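Long-range contact in minor structural protein 5 (Lactococcus phage Tuc2009, PDB 5E7T), which probably serves as the accessory baseplate protein of the phage tail, its carbohydrate-binding-like domain helping the virion attach to its lactococcal host: residues B[25-37]-B[194-206]. Numbering follows the deposited sequence.
Sequences YPNLNLLVNSSAK and SASEVTTADWPKF
Trp203 and Leu28 bury more of themselves here than any other residues, and they meet directly. Leu28 brings its CD2 branch to within 3.9 Å of Trp203 CZ2, the two side chains crossing at about a right angle. That same methyl also packs on Val198, while Leu28 CD1 lies 3.9 Å from Ala195 CB, so the fork of Leu28 is gripped from two parts of 194-206. The benzo edge of the indole meets the backbone of 25-37, where Pro26 O lies in the ring plane, 3.3 Å from Trp203 CZ3. With chi1 at -158°, trans about its first side-chain bond, the Tyr25 phenol reaches alongside the indole, Tyr25 CE2 3.6 Å from Trp203 CE3. The planes of the Tyr25 and Trp203 rings are nearly parallel, at 4°, but slid so far apart that the rings barely overlap. Pro204 fits beside them, its CG 3.6 Å from Tyr25 CE1, and the same Pro204 CG also packs against Pro26 CD at 3.7 Å.

Past Ser194, which presents its CA-H to Asn29 O, the contact turns polar. One water donates to Leu31 O and, at 2.7 Å from its oxygen, to Glu197 OE1, and accepts from Ser34 OG, itself also bonded to Tyr191. Lys37 NZ adds a long salt bridge to Glu197 OE1, 3.8 Å away, and donates a hydrogen bond to Ser35 OG.

Both segments are loops running between the chain's two lobes. Arg232 and Pro239, from strands 231-235 and 238-243 of the C-terminal sheet, pack on Tyr25 and Trp203; at the other end Asn29 and Leu31 lie against strand 171-184 of the larger beta domain.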
ATOM      1  N   TYR B  25      41.912  -0.798  44.345  1.00 61.66           N
ATOM      2  CA  TYR B  25      41.113  -1.391  43.259  1.00 60.17           C
ATOM      3  C   TYR B  25      41.255  -0.544  41.989  1.00 65.39           C
ATOM      4  O   TYR B  25      41.247   0.695  42.084  1.00 65.54           O
ATOM      5  CB  TYR B  25      39.625  -1.532  43.653  1.00 59.97           C
ATOM      6  CG  TYR B  25      38.864  -2.563  42.851  1.00 60.18           C
ATOM      7  CD1 TYR B  25      39.098  -3.921  43.027  1.00 62.53           C
ATOM      8  CD2 TYR B  25      37.884  -2.186  41.941  1.00 60.55           C
ATOM      9  CE1 TYR B  25      38.396  -4.878  42.301  1.00 62.61           C
ATOM     10  CE2 TYR B  25      37.175  -3.140  41.201  1.00 61.39           C
ATOM     11  CZ  TYR B  25      37.433  -4.487  41.392  1.00 67.87           C
ATOM     12  OH  TYR B  25      36.761  -5.463  40.696  1.00 70.17           O
ATOM     13  N   PRO B  26      41.413  -1.173  40.799  1.00 61.06           N
ATOM     14  CA  PRO B  26      41.647  -0.379  39.599  1.00 59.95           C
ATOM     15  C   PRO B  26      40.472   0.467  39.155  1.00 65.30           C
ATOM     16  O   PRO B  26      39.311   0.074  39.293  1.00 67.81           O
ATOM     17  CB  PRO B  26      42.063  -1.420  38.553  1.00 61.01           C
ATOM     18  CG  PRO B  26      41.558  -2.670  39.013  1.00 65.47           C
ATOM     19  CD  PRO B  26      41.526  -2.614  40.505  1.00 62.47           C
ATOM     20  N   ASN B  27      40.801   1.656  38.655  1.00 59.58           N
ATOM     21  CA  ASN B  27      39.876   2.612  38.076  1.00 58.07           C
ATOM     22  C   ASN B  27      39.875   2.416  36.561  1.00 61.17           C
ATOM     23  O   ASN B  27      40.900   2.040  35.987  1.00 59.65           O
ATOM     24  CB  ASN B  27      40.330   4.029  38.388  1.00 56.09           C
ATOM     25  CG  ASN B  27      40.035   4.496  39.768  1.00 76.59           C
ATOM     26  OD1 ASN B  27      38.942   4.308  40.293  1.00 72.00           O
ATOM     27  ND2 ASN B  27      40.982   5.208  40.348  1.00 76.56           N
ATOM     28  N   LEU B  28      38.731   2.699  35.912  1.00 59.16           N
ATOM     29  CA  LEU B  28      38.581   2.600  34.456  1.00 58.91           C
ATOM     30  C   LEU B  28      39.370   3.701  33.726  1.00 60.86           C
ATOM     31  O   LEU B  28      39.550   4.800  34.246  1.00 60.39           O
ATOM     32  CB  LEU B  28      37.100   2.657  34.045  1.00 59.23           C
ATOM     33  CG  LEU B  28      36.293   1.382  34.184  1.00 64.71           C
ATOM     34  CD1 LEU B  28      34.818   1.676  34.066  1.00 65.15           C
ATOM     35  CD2 LEU B  28      36.726   0.324  33.166  1.00 67.68           C
ATOM     36  N   ASN B  29      39.818   3.389  32.514  1.00 55.77           N
ATOM     37  CA  ASN B  29      40.588   4.271  31.668  1.00 54.25           C
ATOM     38  C   ASN B  29      39.652   5.187  30.964  1.00 59.20           C
ATOM     39  O   ASN B  29      38.541   4.792  30.564  1.00 59.79           O
ATOM     40  CB  ASN B  29      41.340   3.441  30.618  1.00 52.39           C
ATOM     41  CG  ASN B  29      42.605   4.051  30.065  1.00 64.31           C
ATOM     42  OD1 ASN B  29      42.755   5.272  29.960  1.00 60.58           O
ATOM     43  ND2 ASN B  29      43.561   3.203  29.718  1.00 50.59           N
ATOM     44  N   LEU B  30      40.128   6.414  30.746  1.00 56.09           N
ATOM     45  CA  LEU B  30      39.411   7.435  29.979  1.00 54.64           C
ATOM     46  C   LEU B  30      39.975   7.510  28.555  1.00 58.30           C
ATOM     47  O   LEU B  30      39.386   8.163  27.714  1.00 57.69           O
ATOM     48  CB  LEU B  30      39.445   8.786  30.700  1.00 53.75           C
ATOM     49  CG  LEU B  30      38.558   8.862  31.928  1.00 55.86           C
ATOM     50  CD1 LEU B  30      38.987   9.971  32.836  1.00 55.81           C
ATOM     51  CD2 LEU B  30      37.141   9.039  31.539  1.00 55.67           C
ATOM     52  N   LEU B  31      41.084   6.795  28.274  1.00 56.29           N
ATOM     53  CA  LEU B  31      41.679   6.729  26.927  1.00 56.89           C
ATOM     54  C   LEU B  31      41.014   5.627  26.066  1.00 60.86           C
ATOM     55  O   LEU B  31      40.418   4.713  26.612  1.00 60.35           O
ATOM     56  CB  LEU B  31      43.213   6.549  26.965  1.00 56.64           C
ATOM     57  CG  LEU B  31      44.013   7.526  27.803  1.00 61.00           C
ATOM     58  CD1 LEU B  31      45.460   7.297  27.617  1.00 61.75           C
ATOM     59  CD2 LEU B  31      43.709   8.931  27.446  1.00 62.06           C
ATOM     60  N   VAL B  32      41.127   5.726  24.739  1.00 57.91           N
ATOM     61  CA  VAL B  32      40.514   4.829  23.749  1.00 58.74           C
ATOM     62  C   VAL B  32      41.599   4.009  23.019  1.00 64.85           C
ATOM     63  O   VAL B  32      42.543   4.597  22.469  1.00 66.66           O
ATOM     64  CB  VAL B  32      39.692   5.662  22.722  1.00 63.28           C
ATOM     65  CG1 VAL B  32      39.111   4.771  21.643  1.00 64.85           C
ATOM     66  CG2 VAL B  32      38.590   6.467  23.390  1.00 62.56           C
ATOM     67  N   ASN B  33      41.419   2.672  22.939  1.00 59.88           N
ATOM     68  CA  ASN B  33      42.356   1.741  22.292  1.00 60.01           C
ATOM     69  C   ASN B  33      43.753   1.739  22.955  1.00 64.83           C
ATOM     70  O   ASN B  33      44.762   1.578  22.267  1.00 66.66           O
ATOM     71  CB  ASN B  33      42.444   1.974  20.773  1.00 59.20           C
ATOM     72  CG  ASN B  33      43.039   0.822  20.011  1.00 81.86           C
ATOM     73  OD1 ASN B  33      42.778  -0.348  20.302  1.00 83.01           O
ATOM     74  ND2 ASN B  33      43.869   1.133  19.026  1.00 69.91           N
ATOM     75  N   SER B  34      43.806   1.870  24.296  1.00 59.19           N
ATOM     76  CA  SER B  34      45.061   1.856  25.046  1.00 58.45           C
ATOM     77  C   SER B  34      45.809   0.530  24.908  1.00 64.18           C
ATOM     78  O   SER B  34      47.006   0.464  25.189  1.00 65.45           O
ATOM     79  CB  SER B  34      44.833   2.211  26.516  1.00 59.29           C
ATOM     80  OG  SER B  34      43.808   1.453  27.130  1.00 61.63           O
ATOM     81  N   SER B  35      45.109  -0.506  24.437  1.00 60.02           N
ATOM     82  CA  SER B  35      45.626  -1.857  24.238  1.00 60.05           C
ATOM     83  C   SER B  35      46.430  -2.028  22.933  1.00 63.82           C
ATOM     84  O   SER B  35      47.006  -3.100  22.720  1.00 64.95           O
ATOM     85  CB  SER B  35      44.473  -2.848  24.280  1.00 63.83           C
ATOM     86  OG  SER B  35      43.312  -2.271  23.703  1.00 77.76           O
ATOM     87  N   ALA B  36      46.471  -0.982  22.077  1.00 58.59           N
ATOM     88  CA  ALA B  36      47.126  -0.951  20.765  1.00 59.27           C
ATOM     89  C   ALA B  36      46.742  -2.120  19.849  1.00 64.95           C
ATOM     90  O   ALA B  36      47.617  -2.719  19.205  1.00 66.11           O
ATOM     91  CB  ALA B  36      48.633  -0.855  20.916  1.00 60.15           C
ATOM     92  N   LYS B  37      45.420  -2.443  19.808  1.00 60.72           N
ATOM     93  CA  LYS B  37      44.816  -3.531  19.028  1.00 60.99           C
ATOM     94  C   LYS B  37      45.079  -3.319  17.554  1.00 67.67           C
ATOM     95  O   LYS B  37      45.309  -4.272  16.806  1.00 68.81           O
ATOM     96  CB  LYS B  37      43.287  -3.495  19.166  1.00 62.63           C
ATOM     97  CG  LYS B  37      42.675  -3.960  20.446  1.00 74.24           C
ATOM     98  CD  LYS B  37      41.146  -3.814  20.325  1.00 84.57           C
ATOM     99  CE  LYS B  37      40.569  -2.534  20.920  1.00 98.66           C
ATOM    100  NZ  LYS B  37      40.682  -2.485  22.416  1.00109.72           N
ATOM    101  N   SER B 194      39.023   1.019  28.574  1.00 57.79           N
ATOM    102  CA  SER B 194      37.946   1.977  28.813  1.00 56.81           C
ATOM    103  C   SER B 194      36.647   1.266  29.196  1.00 61.16           C
ATOM    104  O   SER B 194      36.551   0.057  29.037  1.00 60.43           O
ATOM    105  CB  SER B 194      37.785   2.911  27.621  1.00 61.11           C
ATOM    106  OG  SER B 194      36.952   2.440  26.571  1.00 75.84           O
ATOM    107  N   ALA B 195      35.663   1.998  29.745  1.00 59.66           N
ATOM    108  CA  ALA B 195      34.341   1.460  30.114  1.00 59.26           C
ATOM    109  C   ALA B 195      33.667   0.739  28.932  1.00 62.90           C
ATOM    110  O   ALA B 195      33.090  -0.343  29.099  1.00 63.28           O
ATOM    111  CB  ALA B 195      33.450   2.589  30.577  1.00 59.80           C
ATOM    112  N   SER B 196      33.775   1.327  27.734  1.00 58.43           N
ATOM    113  CA  SER B 196      33.187   0.718  26.557  1.00 59.35           C
ATOM    114  C   SER B 196      33.914  -0.547  26.075  1.00 64.16           C
ATOM    115  O   SER B 196      33.351  -1.269  25.254  1.00 67.26           O
ATOM    116  CB  SER B 196      33.054   1.737  25.432  1.00 63.52           C
ATOM    117  OG  SER B 196      34.135   1.652  24.520  1.00 75.75           O
ATOM    118  N   GLU B 197      35.147  -0.810  26.542  1.00 57.35           N
ATOM    119  CA  GLU B 197      35.867  -1.976  26.053  1.00 56.77           C
ATOM    120  C   GLU B 197      36.092  -3.057  27.124  1.00 62.58           C
ATOM    121  O   GLU B 197      36.345  -4.218  26.767  1.00 63.93           O
ATOM    122  CB  GLU B 197      37.170  -1.594  25.318  1.00 57.64           C
ATOM    123  CG  GLU B 197      37.991  -0.476  25.914  1.00 65.05           C
ATOM    124  CD  GLU B 197      38.925   0.245  24.960  1.00 84.09           C
ATOM    125  OE1 GLU B 197      40.163   0.099  25.119  1.00 77.58           O
ATOM    126  OE2 GLU B 197      38.421   0.961  24.060  1.00 68.98           O
ATOM    127  N   VAL B 198      35.906  -2.699  28.416  1.00 58.40           N
ATOM    128  CA  VAL B 198      36.068  -3.568  29.588  1.00 57.76           C
ATOM    129  C   VAL B 198      35.114  -4.795  29.556  1.00 64.72           C
ATOM    130  O   VAL B 198      33.979  -4.716  29.089  1.00 64.99           O
ATOM    131  CB  VAL B 198      35.975  -2.748  30.917  1.00 60.34           C
ATOM    132  CG1 VAL B 198      34.572  -2.225  31.182  1.00 59.73           C
ATOM    133  CG2 VAL B 198      36.506  -3.525  32.119  1.00 60.10           C
ATOM    134  N   THR B 199      35.632  -5.940  30.017  1.00 63.20           N
ATOM    135  CA  THR B 199      34.946  -7.227  30.142  1.00 63.26           C
ATOM    136  C   THR B 199      35.126  -7.706  31.602  1.00 69.80           C
ATOM    137  O   THR B 199      35.903  -7.108  32.352  1.00 68.66           O
ATOM    138  CB  THR B 199      35.565  -8.246  29.176  1.00 61.14           C
ATOM    139  OG1 THR B 199      36.891  -8.574  29.610  1.00 63.84           O
ATOM    140  CG2 THR B 199      35.588  -7.768  27.753  1.00 50.69           C
ATOM    141  N   THR B 200      34.444  -8.806  31.982  1.00 68.76           N
ATOM    142  CA  THR B 200      34.514  -9.423  33.314  1.00 68.58           C
ATOM    143  C   THR B 200      35.947  -9.833  33.632  1.00 72.70           C
ATOM    144  O   THR B 200      36.424  -9.552  34.727  1.00 73.23           O
ATOM    145  CB  THR B 200      33.482 -10.574  33.420  1.00 75.03           C
ATOM    146  OG1 THR B 200      32.157 -10.043  33.223  1.00 72.05           O
ATOM    147  CG2 THR B 200      33.549 -11.321  34.750  1.00 71.63           C
ATOM    148  N   ALA B 201      36.645 -10.437  32.646  1.00 69.26           N
ATOM    149  CA  ALA B 201      38.030 -10.922  32.739  1.00 68.59           C
ATOM    150  C   ALA B 201      39.042  -9.878  33.185  1.00 73.76           C
ATOM    151  O   ALA B 201      40.003 -10.236  33.864  1.00 76.74           O
ATOM    152  CB  ALA B 201      38.463 -11.496  31.407  1.00 69.55           C
ATOM    153  N   ASP B 202      38.842  -8.597  32.794  1.00 67.35           N
ATOM    154  CA  ASP B 202      39.736  -7.468  33.054  1.00 64.90           C
ATOM    155  C   ASP B 202      39.844  -7.052  34.508  1.00 68.39           C
ATOM    156  O   ASP B 202      40.752  -6.286  34.839  1.00 70.25           O
ATOM    157  CB  ASP B 202      39.344  -6.251  32.191  1.00 65.57           C
ATOM    158  CG  ASP B 202      39.443  -6.478  30.697  1.00 74.89           C
ATOM    159  OD1 ASP B 202      40.464  -7.051  30.249  1.00 74.41           O
ATOM    160  OD2 ASP B 202      38.507  -6.061  29.967  1.00 82.74           O
ATOM    161  N   TRP B 203      38.942  -7.517  35.378  1.00 62.51           N
ATOM    162  CA  TRP B 203      38.976  -7.105  36.782  1.00 61.54           C
ATOM    163  C   TRP B 203      39.734  -8.073  37.697  1.00 68.55           C
ATOM    164  O   TRP B 203      39.803  -9.261  37.365  1.00 70.09           O
ATOM    165  CB  TRP B 203      37.548  -6.889  37.299  1.00 59.19           C
ATOM    166  CG  TRP B 203      36.812  -5.803  36.581  1.00 59.12           C
ATOM    167  CD1 TRP B 203      35.930  -5.954  35.556  1.00 61.65           C
ATOM    168  CD2 TRP B 203      36.935  -4.384  36.803  1.00 58.45           C
ATOM    169  NE1 TRP B 203      35.471  -4.722  35.141  1.00 60.28           N
ATOM    170  CE2 TRP B 203      36.058  -3.742  35.900  1.00 60.99           C
ATOM    171  CE3 TRP B 203      37.695  -3.590  37.692  1.00 59.30           C
ATOM    172  CZ2 TRP B 203      35.937  -2.347  35.835  1.00 59.44           C
ATOM    173  CZ3 TRP B 203      37.568  -2.209  37.629  1.00 59.76           C
ATOM    174  CH2 TRP B 203      36.678  -1.603  36.726  1.00 59.96           C
ATOM    175  N   PRO B 204      40.245  -7.611  38.884  1.00 65.45           N
ATOM    176  CA  PRO B 204      40.901  -8.538  39.820  1.00 65.69           C
ATOM    177  C   PRO B 204      40.012  -9.721  40.180  1.00 70.50           C
ATOM    178  O   PRO B 204      38.799  -9.533  40.353  1.00 70.36           O
ATOM    179  CB  PRO B 204      41.148  -7.667  41.050  1.00 67.11           C
ATOM    180  CG  PRO B 204      41.245  -6.293  40.533  1.00 70.30           C
ATOM    181  CD  PRO B 204      40.267  -6.227  39.418  1.00 66.32           C
ATOM    182  N   LYS B 205      40.620 -10.934  40.262  1.00 67.68           N
ATOM    183  CA  LYS B 205      39.959 -12.213  40.561  1.00 68.77           C
ATOM    184  C   LYS B 205      40.004 -12.628  42.031  1.00 73.92           C
ATOM    185  O   LYS B 205      39.101 -13.348  42.487  1.00 74.87           O
ATOM    186  CB  LYS B 205      40.529 -13.343  39.682  1.00 72.19           C
ATOM    187  CG  LYS B 205      39.862 -13.422  38.316  1.00 92.40           C
ATOM    188  CD  LYS B 205      40.739 -14.076  37.251  1.00105.53           C
ATOM    189  CE  LYS B 205      40.303 -13.702  35.844  1.00114.43           C
ATOM    190  NZ  LYS B 205      40.858 -12.388  35.418  1.00121.34           N
ATOM    191  N   PHE B 206      41.058 -12.188  42.763  1.00 69.61           N
ATOM    192  CA  PHE B 206      41.305 -12.527  44.173  1.00 69.42           C
ATOM    193  C   PHE B 206      41.360 -11.316  45.109  1.00 72.19           C
ATOM    194  O   PHE B 206      41.859 -10.260  44.726  1.00 70.52           O
ATOM    195  CB  PHE B 206      42.580 -13.388  44.316  1.00 71.80           C
ATOM    196  CG  PHE B 206      42.572 -14.630  43.452  1.00 74.06           C
ATOM    197  CD1 PHE B 206      42.976 -14.577  42.120  1.00 76.54           C
ATOM    198  CD2 PHE B 206      42.121 -15.844  43.955  1.00 76.99           C
ATOM    199  CE1 PHE B 206      42.914 -15.712  41.304  1.00 77.69           C
ATOM    200  CE2 PHE B 206      42.064 -16.981  43.140  1.00 79.94           C
ATOM    201  CZ  PHE B 206      42.459 -16.908  41.820  1.00 77.36           C
TER
HETATM  202  O   HOH W   1      41.423   2.210  26.302  1.00 71.67           O